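Local coordinates for protein PlaB phospholipase (Legionella pneumophila, PDB 6ZTH) that probably hydrolyses phospholipids and binds several molecules of NAD(+), at residues D[235-240]-D[457-462]; D[427-432]-D[461-466]; D[340-345]-D[450-455]; D[229-234]-D[250-255]. All coordinates share one frame; numbering follows the deposited sequence.

Contact 1 (D[235-240]-D[457-462]); sequences LHQEGD and IMLQRR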
# COMPACT_ATOMS: atom_id res chain seq x y z
N LEU D 235 -2.64 -22.43 23.31
CA LEU D 235 -2.76 -21.73 24.60
C LEU D 235 -4.07 -20.94 24.56
O LEU D 235 -4.16 -19.89 23.91
CB LEU D 235 -1.57 -20.82 24.86
CG LEU D 235 -0.19 -21.47 24.79
CD1 LEU D 235 0.92 -20.44 25.01
CD2 LEU D 235 -0.08 -22.59 25.80
N HIS D 236 -5.09 -21.44 25.27
CA HIS D 236 -6.40 -20.81 25.31
C HIS D 236 -6.51 -19.98 26.59
O HIS D 236 -6.42 -20.53 27.70
CB HIS D 236 -7.52 -21.85 25.26
CG HIS D 236 -7.50 -22.70 24.02
ND1 HIS D 236 -8.48 -22.63 23.06
CD2 HIS D 236 -6.63 -23.65 23.61
CE1 HIS D 236 -8.21 -23.49 22.10
NE2 HIS D 236 -7.09 -24.12 22.40
N GLN D 237 -6.72 -18.68 26.44
CA GLN D 237 -6.87 -17.78 27.58
C GLN D 237 -8.25 -17.94 28.19
O GLN D 237 -9.27 -17.79 27.50
CB GLN D 237 -6.63 -16.34 27.16
CG GLN D 237 -6.38 -15.39 28.31
CD GLN D 237 -6.16 -13.96 27.85
OE1 GLN D 237 -6.86 -13.48 26.96
NE2 GLN D 237 -5.19 -13.29 28.45
N GLU D 238 -8.31 -18.23 29.49
CA GLU D 238 -9.56 -18.47 30.19
C GLU D 238 -9.57 -17.67 31.49
O GLU D 238 -8.57 -17.08 31.90
CB GLU D 238 -9.75 -19.96 30.50
CG GLU D 238 -9.61 -20.89 29.29
CD GLU D 238 -10.56 -20.53 28.16
OE1 GLU D 238 -10.08 -20.09 27.10
OE2 GLU D 238 -11.78 -20.70 28.34
N GLY D 239 -10.74 -17.65 32.13
CA GLY D 239 -10.92 -16.99 33.41
C GLY D 239 -12.08 -16.02 33.39
O GLY D 239 -12.67 -15.72 32.35
N ASP D 240 -12.39 -15.52 34.58
CA ASP D 240 -13.45 -14.53 34.76
C ASP D 240 -12.93 -13.32 35.54
O ASP D 240 -12.18 -13.48 36.50
CB ASP D 240 -14.65 -15.14 35.47
CG ASP D 240 -15.64 -15.77 34.52
OD1 ASP D 240 -16.56 -15.07 34.05
OD2 ASP D 240 -15.49 -16.98 34.23
N ILE D 457 -2.09 -18.93 19.73
CA ILE D 457 -2.40 -18.17 20.93
C ILE D 457 -3.80 -17.59 20.77
O ILE D 457 -4.03 -16.75 19.89
CB ILE D 457 -1.37 -17.05 21.18
CG1 ILE D 457 0.06 -17.61 21.14
CG2 ILE D 457 -1.67 -16.34 22.50
CD1 ILE D 457 0.65 -17.97 22.49
N MSE D 458 -4.73 -18.03 21.62
CA MSE D 458 -6.07 -17.47 21.63
C MSE D 458 -6.26 -16.54 22.83
O MSE D 458 -6.20 -16.98 23.98
CB MSE D 458 -7.14 -18.57 21.67
CG MSE D 458 -8.56 -18.02 21.74
SE MSE D 458 -9.97 -19.25 21.16
CE MSE D 458 -10.49 -19.98 22.89
N LEU D 459 -6.50 -15.26 22.56
CA LEU D 459 -6.74 -14.26 23.59
C LEU D 459 -8.24 -14.09 23.82
O LEU D 459 -9.05 -14.32 22.92
CB LEU D 459 -6.12 -12.92 23.22
CG LEU D 459 -4.66 -12.68 23.63
CD1 LEU D 459 -4.56 -12.15 25.05
CD2 LEU D 459 -3.86 -13.96 23.48
N GLN D 460 -8.59 -13.66 25.03
CA GLN D 460 -9.98 -13.40 25.39
C GLN D 460 -10.30 -11.95 25.06
O GLN D 460 -9.88 -11.03 25.77
CB GLN D 460 -10.22 -13.69 26.87
CG GLN D 460 -10.85 -15.03 27.15
CD GLN D 460 -10.93 -15.33 28.63
OE1 GLN D 460 -10.21 -14.75 29.44
NE2 GLN D 460 -11.83 -16.24 29.00
N ARG D 461 -11.05 -11.74 23.98
CA ARG D 461 -11.48 -10.39 23.61
C ARG D 461 -12.49 -9.89 24.64
O ARG D 461 -13.53 -10.51 24.85
CB ARG D 461 -12.08 -10.38 22.21
CG ARG D 461 -12.46 -8.99 21.71
CD ARG D 461 -13.02 -9.03 20.29
NE ARG D 461 -13.28 -7.70 19.77
CZ ARG D 461 -12.33 -6.85 19.36
NH1 ARG D 461 -11.06 -7.20 19.41
NH2 ARG D 461 -12.67 -5.65 18.90
N ARG D 462 -12.17 -8.78 25.29
CA ARG D 462 -12.99 -8.22 26.35
C ARG D 462 -13.65 -6.93 25.87
O ARG D 462 -12.96 -6.02 25.41
CB ARG D 462 -12.15 -7.94 27.60
CG ARG D 462 -11.47 -9.17 28.18
CD ARG D 462 -11.61 -9.21 29.69
NE ARG D 462 -11.15 -7.97 30.32
CZ ARG D 462 -10.83 -7.86 31.60
NH1 ARG D 462 -10.91 -8.91 32.41
NH2 ARG D 462 -10.42 -6.69 32.08
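I457 opens the contact by lying alongside L235, the two side chains pointing the same way off the sheet and meeting methyl to methyl, CD1 to CD1, at 3.5 Å. Strands 235-238 and 457-459 run parallel here, 15° apart. M458 makes both of its backbone bonds to strand 235-238, straddling H236 as parallel pairing requires: its N donates to L235 O at 3.0 Å, and its O accepts from Q237 N at the same length. On the face it shares with H236, the selenomethionine starts with CG anti to its backbone N (chi1 178°) and bends at its last torsion, which carries CE to the edge of the imidazole, 3.3 Å from H236 ND1; SE stands obliquely to the ring. L459 turns its CD1 toward the Q237 amide and lies 3.3 Å from OE1. At Q460 the strand pairing gives way to side chains. The extended chain of Q237 reaches across so that its OE1, in the carbonyl plane, takes the Q460 N-H in a short, nearly straight bond of 2.6 Å. Q460 reaches back the other way: its CG and CD pass over Q237 O, and NE2 makes a weak 3.5 Å bond to G239 O. The other end of the Q237 amide, NE2, bonds to R432 O, while L434 of strand 434-438 packs on Q237. With both ends of its amide engaged, the buried Q237 is fixed in rotation, and its OE1 takes the place of a backbone acceptor for Q460 N where the strand pairing stops.

Contact 2 (D[427-432]-D[461-466]); sequences ALAYYR and RRVDRT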
# COMPACT_ATOMS: atom_id res chain seq x y z
N ALA D 427 -10.22 1.29 26.87
CA ALA D 427 -11.07 0.13 27.22
C ALA D 427 -12.11 -0.08 26.11
O ALA D 427 -11.76 0.02 24.92
CB ALA D 427 -11.64 0.35 28.61
N LEU D 428 -13.35 -0.39 26.46
CA LEU D 428 -14.44 -0.64 25.52
C LEU D 428 -14.26 -1.96 24.77
O LEU D 428 -15.18 -2.78 24.73
CB LEU D 428 -14.58 0.52 24.53
CG LEU D 428 -15.07 1.85 25.12
CD1 LEU D 428 -15.65 2.73 24.01
CD2 LEU D 428 -16.11 1.66 26.22
N ALA D 429 -13.09 -2.18 24.18
CA ALA D 429 -12.81 -3.45 23.50
C ALA D 429 -11.30 -3.65 23.50
O ALA D 429 -10.60 -2.97 22.75
CB ALA D 429 -13.37 -3.45 22.08
N TYR D 430 -10.81 -4.58 24.31
CA TYR D 430 -9.39 -4.68 24.60
C TYR D 430 -9.03 -6.13 24.92
O TYR D 430 -9.87 -7.03 24.81
CB TYR D 430 -9.03 -3.74 25.76
CG TYR D 430 -9.99 -3.86 26.92
CD1 TYR D 430 -11.21 -3.18 26.91
CD2 TYR D 430 -9.70 -4.65 28.02
CE1 TYR D 430 -12.09 -3.28 27.97
CE2 TYR D 430 -10.58 -4.76 29.08
CZ TYR D 430 -11.77 -4.08 29.05
OH TYR D 430 -12.65 -4.18 30.10
N TYR D 431 -7.78 -6.35 25.32
CA TYR D 431 -7.26 -7.68 25.57
C TYR D 431 -6.45 -7.68 26.86
O TYR D 431 -5.97 -6.63 27.32
CB TYR D 431 -6.38 -8.16 24.41
CG TYR D 431 -7.16 -8.38 23.14
CD1 TYR D 431 -7.92 -9.53 22.96
CD2 TYR D 431 -7.14 -7.44 22.12
CE1 TYR D 431 -8.64 -9.73 21.80
CE2 TYR D 431 -7.85 -7.63 20.95
CZ TYR D 431 -8.60 -8.78 20.80
OH TYR D 431 -9.32 -8.99 19.64
N ARG D 432 -6.29 -8.87 27.44
CA ARG D 432 -5.62 -9.05 28.72
C ARG D 432 -4.30 -9.79 28.53
O ARG D 432 -4.15 -10.61 27.62
CB ARG D 432 -6.50 -9.83 29.70
CG ARG D 432 -6.11 -9.66 31.16
CD ARG D 432 -6.31 -8.22 31.63
NE ARG D 432 -6.53 -8.14 33.08
CZ ARG D 432 -5.56 -8.18 33.99
NH1 ARG D 432 -4.29 -8.30 33.61
NH2 ARG D 432 -5.85 -8.10 35.27
N ARG D 461 -11.05 -11.74 23.98
CA ARG D 461 -11.48 -10.39 23.61
C ARG D 461 -12.49 -9.89 24.64
O ARG D 461 -13.53 -10.51 24.85
CB ARG D 461 -12.08 -10.38 22.21
CG ARG D 461 -12.46 -8.99 21.71
CD ARG D 461 -13.02 -9.03 20.29
NE ARG D 461 -13.28 -7.70 19.77
CZ ARG D 461 -12.33 -6.85 19.36
NH1 ARG D 461 -11.06 -7.20 19.41
NH2 ARG D 461 -12.67 -5.65 18.90
N ARG D 462 -12.17 -8.78 25.29
CA ARG D 462 -12.99 -8.22 26.35
C ARG D 462 -13.65 -6.93 25.87
O ARG D 462 -12.96 -6.02 25.41
CB ARG D 462 -12.15 -7.94 27.60
CG ARG D 462 -11.47 -9.17 28.18
CD ARG D 462 -11.61 -9.21 29.69
NE ARG D 462 -11.15 -7.97 30.32
CZ ARG D 462 -10.83 -7.86 31.60
NH1 ARG D 462 -10.91 -8.91 32.41
NH2 ARG D 462 -10.42 -6.69 32.08
N VAL D 463 -14.97 -6.87 25.99
CA VAL D 463 -15.75 -5.69 25.62
C VAL D 463 -16.38 -5.13 26.88
O VAL D 463 -16.95 -5.88 27.68
CB VAL D 463 -16.82 -6.04 24.57
CG1 VAL D 463 -17.68 -4.81 24.25
CG2 VAL D 463 -16.17 -6.59 23.30
N ASP D 464 -16.28 -3.81 27.05
CA ASP D 464 -16.86 -3.16 28.22
C ASP D 464 -18.36 -2.94 28.03
O ASP D 464 -18.85 -2.80 26.90
CB ASP D 464 -16.17 -1.82 28.47
CG ASP D 464 -16.51 -1.24 29.83
OD1 ASP D 464 -17.57 -0.59 29.95
OD2 ASP D 464 -15.72 -1.42 30.78
N ARG D 465 -19.08 -2.92 29.15
CA ARG D 465 -20.53 -2.77 29.09
C ARG D 465 -20.96 -1.45 28.47
O ARG D 465 -22.12 -1.32 28.05
CB ARG D 465 -21.13 -2.90 30.50
CG ARG D 465 -21.70 -4.27 30.83
CD ARG D 465 -20.82 -5.01 31.83
NE ARG D 465 -21.12 -6.43 31.92
CZ ARG D 465 -21.93 -6.98 32.83
NH1 ARG D 465 -22.54 -6.23 33.74
NH2 ARG D 465 -22.13 -8.29 32.83
N THR D 466 -20.07 -0.46 28.41
CA THR D 466 -20.44 0.84 27.86
C THR D 466 -20.71 0.78 26.36
O THR D 466 -21.38 1.68 25.84
CB THR D 466 -19.33 1.86 28.13
OG1 THR D 466 -18.94 1.80 29.51
CG2 THR D 466 -19.81 3.27 27.80
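Y430 and R462 face each other as the antiparallel hydrogen-bonded pair of this short join, Y430 N giving to R462 O at 2.8 Å and R462 N to Y430 O at 2.9 Å. With CG wedged between backbone N and carbonyl carbon, the chi1 of 47° places the Y430 ring back across R462: R462 O sits above one face, and R462 CB makes a CH-pi contact 4.2 Å from the ring centroid. Bends at chi2 and chi3 bring the R462 guanidinium round to the ring's CE2 edge, the planes 83° apart, with NE 3.5 Å from CE2; CD of R432 lies over a guanidinium face. Beyond the pair, D464 N bonds to L428 O from above the carbonyl plane, and the CD2 methyl of L428 packs on T466 CB at 3.7 Å. At the opposite end, the extended R461 chain runs past the Y431 ring and gives NH1 to Y431 OH in the guanidinium plane, a bent bond whose 2.5 Å length is doubtful in detail. Further out, D464 OD1 accepts T466 N in an Asx turn and also T484 N, while T466 OG1 bonds to T484. R461 NH2 forms a salt bridge with D71 of the second subunit. That carboxylate from another chain, with Y431 OH as an in-plane neighbour, probably stabilises the charge of the buried R461 guanidinium and ties this strand end to the subunit interface.

Contact 3 (D[340-345]-D[450-455]); sequences YSMIIF and NETVMV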
# COMPACT_ATOMS: atom_id res chain seq x y z
N TYR D 340 19.20 -25.77 16.28
CA TYR D 340 18.25 -24.68 16.40
C TYR D 340 16.83 -25.20 16.40
O TYR D 340 16.56 -26.33 15.99
CB TYR D 340 18.44 -23.66 15.27
CG TYR D 340 19.85 -23.13 15.15
CD1 TYR D 340 20.84 -23.89 14.53
CD2 TYR D 340 20.19 -21.88 15.64
CE1 TYR D 340 22.13 -23.41 14.42
CE2 TYR D 340 21.48 -21.40 15.54
CZ TYR D 340 22.45 -22.17 14.92
OH TYR D 340 23.73 -21.69 14.81
N SER D 341 15.91 -24.35 16.86
CA SER D 341 14.49 -24.66 16.90
C SER D 341 13.71 -23.50 16.32
O SER D 341 14.11 -22.33 16.43
CB SER D 341 14.01 -24.94 18.33
OG SER D 341 14.78 -25.97 18.93
N MSE D 342 12.58 -23.82 15.69
CA MSE D 342 11.72 -22.82 15.08
C MSE D 342 10.37 -22.75 15.79
O MSE D 342 9.69 -23.76 15.96
CB MSE D 342 11.51 -23.15 13.60
CG MSE D 342 10.78 -22.07 12.82
SE MSE D 342 11.98 -21.07 11.67
CE MSE D 342 11.70 -22.01 9.99
N ILE D 343 9.98 -21.55 16.21
CA ILE D 343 8.66 -21.31 16.78
C ILE D 343 7.84 -20.52 15.77
O ILE D 343 8.30 -19.48 15.28
CB ILE D 343 8.74 -20.56 18.12
CG1 ILE D 343 9.77 -21.21 19.04
CG2 ILE D 343 7.38 -20.55 18.80
CD1 ILE D 343 9.78 -20.64 20.45
N ILE D 344 6.64 -21.00 15.47
CA ILE D 344 5.73 -20.36 14.53
C ILE D 344 4.50 -19.94 15.31
O ILE D 344 3.68 -20.78 15.69
CB ILE D 344 5.37 -21.30 13.36
CG1 ILE D 344 6.59 -21.51 12.47
CG2 ILE D 344 4.20 -20.73 12.58
CD1 ILE D 344 6.40 -22.52 11.36
N PHE D 345 4.37 -18.63 15.55
CA PHE D 345 3.31 -18.10 16.39
C PHE D 345 2.12 -17.67 15.54
O PHE D 345 2.26 -16.88 14.61
CB PHE D 345 3.82 -16.90 17.19
CG PHE D 345 4.55 -17.27 18.45
CD1 PHE D 345 3.90 -17.92 19.48
CD2 PHE D 345 5.90 -16.97 18.59
CE1 PHE D 345 4.58 -18.27 20.64
CE2 PHE D 345 6.58 -17.32 19.74
CZ PHE D 345 5.92 -17.96 20.76
N ASN D 450 16.57 -29.10 16.31
CA ASN D 450 16.29 -29.40 14.91
C ASN D 450 14.79 -29.60 14.67
O ASN D 450 14.38 -30.45 13.88
CB ASN D 450 17.07 -30.64 14.44
CG ASN D 450 18.57 -30.42 14.43
OD1 ASN D 450 19.05 -29.36 14.02
ND2 ASN D 450 19.31 -31.41 14.89
N GLU D 451 13.97 -28.81 15.36
CA GLU D 451 12.53 -28.97 15.29
C GLU D 451 11.84 -27.62 15.19
O GLU D 451 12.31 -26.62 15.74
CB GLU D 451 11.99 -29.73 16.52
CG GLU D 451 10.90 -30.73 16.18
CD GLU D 451 10.50 -31.60 17.37
OE1 GLU D 451 9.52 -31.25 18.06
OE2 GLU D 451 11.16 -32.63 17.60
N THR D 452 10.72 -27.61 14.47
CA THR D 452 9.80 -26.48 14.45
C THR D 452 8.65 -26.78 15.41
O THR D 452 8.19 -27.92 15.50
CB THR D 452 9.26 -26.24 13.04
OG1 THR D 452 10.33 -25.81 12.18
CG2 THR D 452 8.16 -25.19 13.05
N VAL D 453 8.20 -25.75 16.12
CA VAL D 453 7.04 -25.86 17.00
C VAL D 453 6.01 -24.83 16.56
O VAL D 453 6.36 -23.68 16.24
CB VAL D 453 7.41 -25.67 18.48
CG1 VAL D 453 7.77 -24.22 18.78
CG2 VAL D 453 6.27 -26.14 19.38
N MSE D 454 4.75 -25.24 16.53
CA MSE D 454 3.66 -24.35 16.14
C MSE D 454 2.88 -23.96 17.38
O MSE D 454 2.41 -24.81 18.13
CB MSE D 454 2.75 -25.02 15.12
CG MSE D 454 3.50 -25.83 14.09
SE MSE D 454 2.28 -26.84 12.97
CE MSE D 454 3.11 -26.46 11.26
N VAL D 455 2.74 -22.65 17.59
CA VAL D 455 2.11 -22.12 18.79
C VAL D 455 0.95 -21.23 18.35
O VAL D 455 1.16 -20.19 17.72
CB VAL D 455 3.10 -21.34 19.66
CG1 VAL D 455 2.41 -20.78 20.90
CG2 VAL D 455 4.27 -22.23 20.06
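Strands 340-345 and 451-455 run parallel, 20° apart, joined by alternating backbone bonds from N450 N to Y340 O, M342 N to E451 O, V453 N to M342 O, I344 N to V453 O and V455 N to I344 O, the last almost straight at 177°. Toward the F345 end of the face carrying I343, F345, V453 and V455, the packing is apolar. V453 takes the rotamer that sets CG1 between its backbone N and carbonyl carbon (chi1 72°), directing this methyl against I343, whose CG1 is 3.6 Å away. I343 CG2 in turn reaches V455 CG2 at 3.8 Å and also lies over a face of the F345 ring, near its rim. F345 runs alongside V455, and its CE1 meets V455 CG1 at 3.3 Å; F415 approaches the same ring edge-to-face. Farther back on this face S341 OG bonds to H448 O, and E451 pairs with R252. On the other face M342 and T452 stand side by side, T452 OG1 3.2 Å from M342 CB and bonded to A224 O. The T452 methyl CG2 points instead to I344 CD1, 3.6 Å off. W174 of helix 171-179 packs on both I344 and M454. The side chains of NAD-binding L360 and L362 lie about 3 and 4 Å from those of F345 and I343. Apolar groups therefore dominate this buried centre of the mixed sheet, polar ends such as N450 (to Q318) being satisfied from outside the pair, and the I343-F345 face forms a greasy backing to residues that bind NAD.

Contact 4 (D[229-234]-D[250-255]); sequences NYSLLK and MTRTQP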
# COMPACT_ATOMS: atom_id res chain seq x y z
N ASN D 229 8.60 -34.25 12.48
CA ASN D 229 8.34 -34.51 13.90
C ASN D 229 8.25 -33.14 14.56
O ASN D 229 9.23 -32.59 15.05
CB ASN D 229 9.42 -35.36 14.54
CG ASN D 229 9.78 -36.57 13.70
OD1 ASN D 229 9.12 -37.61 13.77
ND2 ASN D 229 10.83 -36.44 12.91
N TYR D 230 7.05 -32.56 14.55
CA TYR D 230 6.78 -31.27 15.16
C TYR D 230 5.50 -31.37 15.97
O TYR D 230 4.72 -32.31 15.84
CB TYR D 230 6.66 -30.17 14.11
CG TYR D 230 5.61 -30.44 13.06
CD1 TYR D 230 5.88 -31.26 11.97
CD2 TYR D 230 4.34 -29.87 13.15
CE1 TYR D 230 4.92 -31.51 11.01
CE2 TYR D 230 3.38 -30.12 12.19
CZ TYR D 230 3.67 -30.94 11.13
OH TYR D 230 2.71 -31.19 10.18
N SER D 231 5.29 -30.37 16.82
CA SER D 231 4.12 -30.32 17.68
C SER D 231 3.34 -29.04 17.42
O SER D 231 3.91 -28.00 17.10
CB SER D 231 4.51 -30.38 19.16
OG SER D 231 5.05 -31.65 19.49
N LEU D 232 2.02 -29.15 17.53
CA LEU D 232 1.13 -28.00 17.56
C LEU D 232 0.82 -27.69 19.01
O LEU D 232 0.49 -28.60 19.79
CB LEU D 232 -0.15 -28.28 16.77
CG LEU D 232 -1.31 -27.28 16.77
CD1 LEU D 232 -2.06 -27.25 18.09
CD2 LEU D 232 -0.83 -25.87 16.41
N LEU D 233 0.92 -26.42 19.39
CA LEU D 233 0.74 -25.99 20.77
C LEU D 233 -0.37 -24.95 20.83
O LEU D 233 -0.28 -23.91 20.16
CB LEU D 233 2.04 -25.43 21.34
CG LEU D 233 2.07 -25.33 22.86
CD1 LEU D 233 3.47 -25.54 23.38
CD2 LEU D 233 1.53 -23.98 23.33
N LYS D 234 -1.39 -25.22 21.63
CA LYS D 234 -2.53 -24.32 21.80
C LYS D 234 -2.53 -23.75 23.21
O LYS D 234 -2.45 -24.50 24.19
CB LYS D 234 -3.85 -25.07 21.55
CG LYS D 234 -4.14 -25.39 20.10
CD LYS D 234 -4.85 -26.75 19.98
CE LYS D 234 -5.39 -27.02 18.57
NZ LYS D 234 -6.07 -25.85 17.95
N MSE D 250 -1.27 -29.83 23.87
CA MSE D 250 -0.19 -30.14 22.94
C MSE D 250 -0.50 -31.39 22.12
O MSE D 250 -0.92 -32.41 22.67
CB MSE D 250 1.13 -30.32 23.69
CG MSE D 250 2.34 -30.43 22.78
SE MSE D 250 4.01 -29.91 23.65
CE MSE D 250 5.23 -31.10 22.71
N THR D 251 -0.30 -31.30 20.81
CA THR D 251 -0.47 -32.43 19.90
C THR D 251 0.78 -32.55 19.03
O THR D 251 1.47 -31.56 18.77
CB THR D 251 -1.71 -32.26 19.01
OG1 THR D 251 -1.85 -30.89 18.62
CG2 THR D 251 -2.96 -32.70 19.76
N ARG D 252 1.06 -33.77 18.59
CA ARG D 252 2.31 -34.07 17.90
C ARG D 252 2.07 -35.10 16.81
O ARG D 252 1.21 -35.98 16.93
CB ARG D 252 3.36 -34.60 18.89
CG ARG D 252 4.73 -34.89 18.30
CD ARG D 252 5.71 -35.29 19.40
NE ARG D 252 7.02 -35.65 18.88
CZ ARG D 252 7.92 -34.77 18.42
NH1 ARG D 252 7.64 -33.47 18.42
NH2 ARG D 252 9.09 -35.19 17.98
N THR D 253 2.84 -34.99 15.73
CA THR D 253 2.75 -35.93 14.63
C THR D 253 3.40 -37.26 15.02
O THR D 253 4.07 -37.39 16.04
CB THR D 253 3.43 -35.38 13.37
OG1 THR D 253 4.79 -35.06 13.67
CG2 THR D 253 2.71 -34.14 12.87
N GLN D 254 3.18 -38.27 14.17
CA GLN D 254 3.83 -39.55 14.39
C GLN D 254 5.30 -39.47 14.00
O GLN D 254 5.69 -38.68 13.14
CB GLN D 254 3.14 -40.64 13.57
CG GLN D 254 1.95 -41.28 14.27
CD GLN D 254 2.37 -42.31 15.30
OE1 GLN D 254 3.26 -43.12 15.06
NE2 GLN D 254 1.72 -42.28 16.46
N PRO D 255 6.15 -40.29 14.63
CA PRO D 255 7.59 -40.22 14.31
C PRO D 255 7.84 -40.41 12.82
O PRO D 255 7.32 -41.34 12.20
CB PRO D 255 8.18 -41.37 15.14
CG PRO D 255 7.22 -41.58 16.26
CD PRO D 255 5.86 -41.27 15.69
O HOH W 1 7.18 -37.14 15.47
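T253 sets its methyl over the face of the Y230 ring, CG2 lying 4.0 Å from the centroid in a CH-pi contact, with the two side chains crossing at about a right angle. Both conformers serve this: Y230 has CG between backbone N and carbonyl carbon (chi1 56°), and T253 holds OG1 in the same kind of place (chi1 57°), leaving CG2 for the ring and OG1 for M228 O. Y230 OH bonds to N177 O, and H134 meets the ring edge-to-face. R252 goes the other way, fully extended from CG to NE along S231; its NH1 makes a weak 3.3 Å bond to S231 OG, which lies at the guanidinium edge, while N229 CA lies over one guanidinium face. The stronger partner of NH1 is E451, in a salt bridge. M250, a selenomethionine bent at its last torsion, brings CE to 3.3 Å from S231 OG and SE near L233 CD1. T251 and L232 point the same way side by side, and T251 OG1 adds a weak bond to L232 O. At the loop end a water bridges the segments, donating to N229 OD1 at 2.6 Å and to T253 O; N229 OD1 also accepts M256 N. The backbones pair antiparallel as a hairpin: L232 N bonds to T251 O, T251 N to L232 O at 3.0 Å, and T253 N to Y230 O. Weak bonds through hydroxyls of both strands, a bridging water and the extended R252, against buried L232 and L233 with Y230 just before them, suit a hairpin whose second strand is the outer one.

How the contacts relate
All four contacts belong to one mixed sheet, and strand 451-463 runs through contacts 3, 1 and 2; it has 340-349 and 231-238 as neighbours, and at its far end 429-430. Contacts 2 and 3 are buried, contacts 1 and 4 partly so. Contact 3 lies about 8 Å from the chain's centre and is apolar in its side-chain contacts, with polar ends bonded to outside residues; contact 4, 11 Å from it between centres, is the partly exposed hairpin beside it, joined to it through the backbone of M454. Contacts 1 and 2 lie farther out and share R461 and R462. Their chemistry shifts outward to amides, guanidinium groups and phenols, and both touch the second subunit, which contacts 3 and 4 do not.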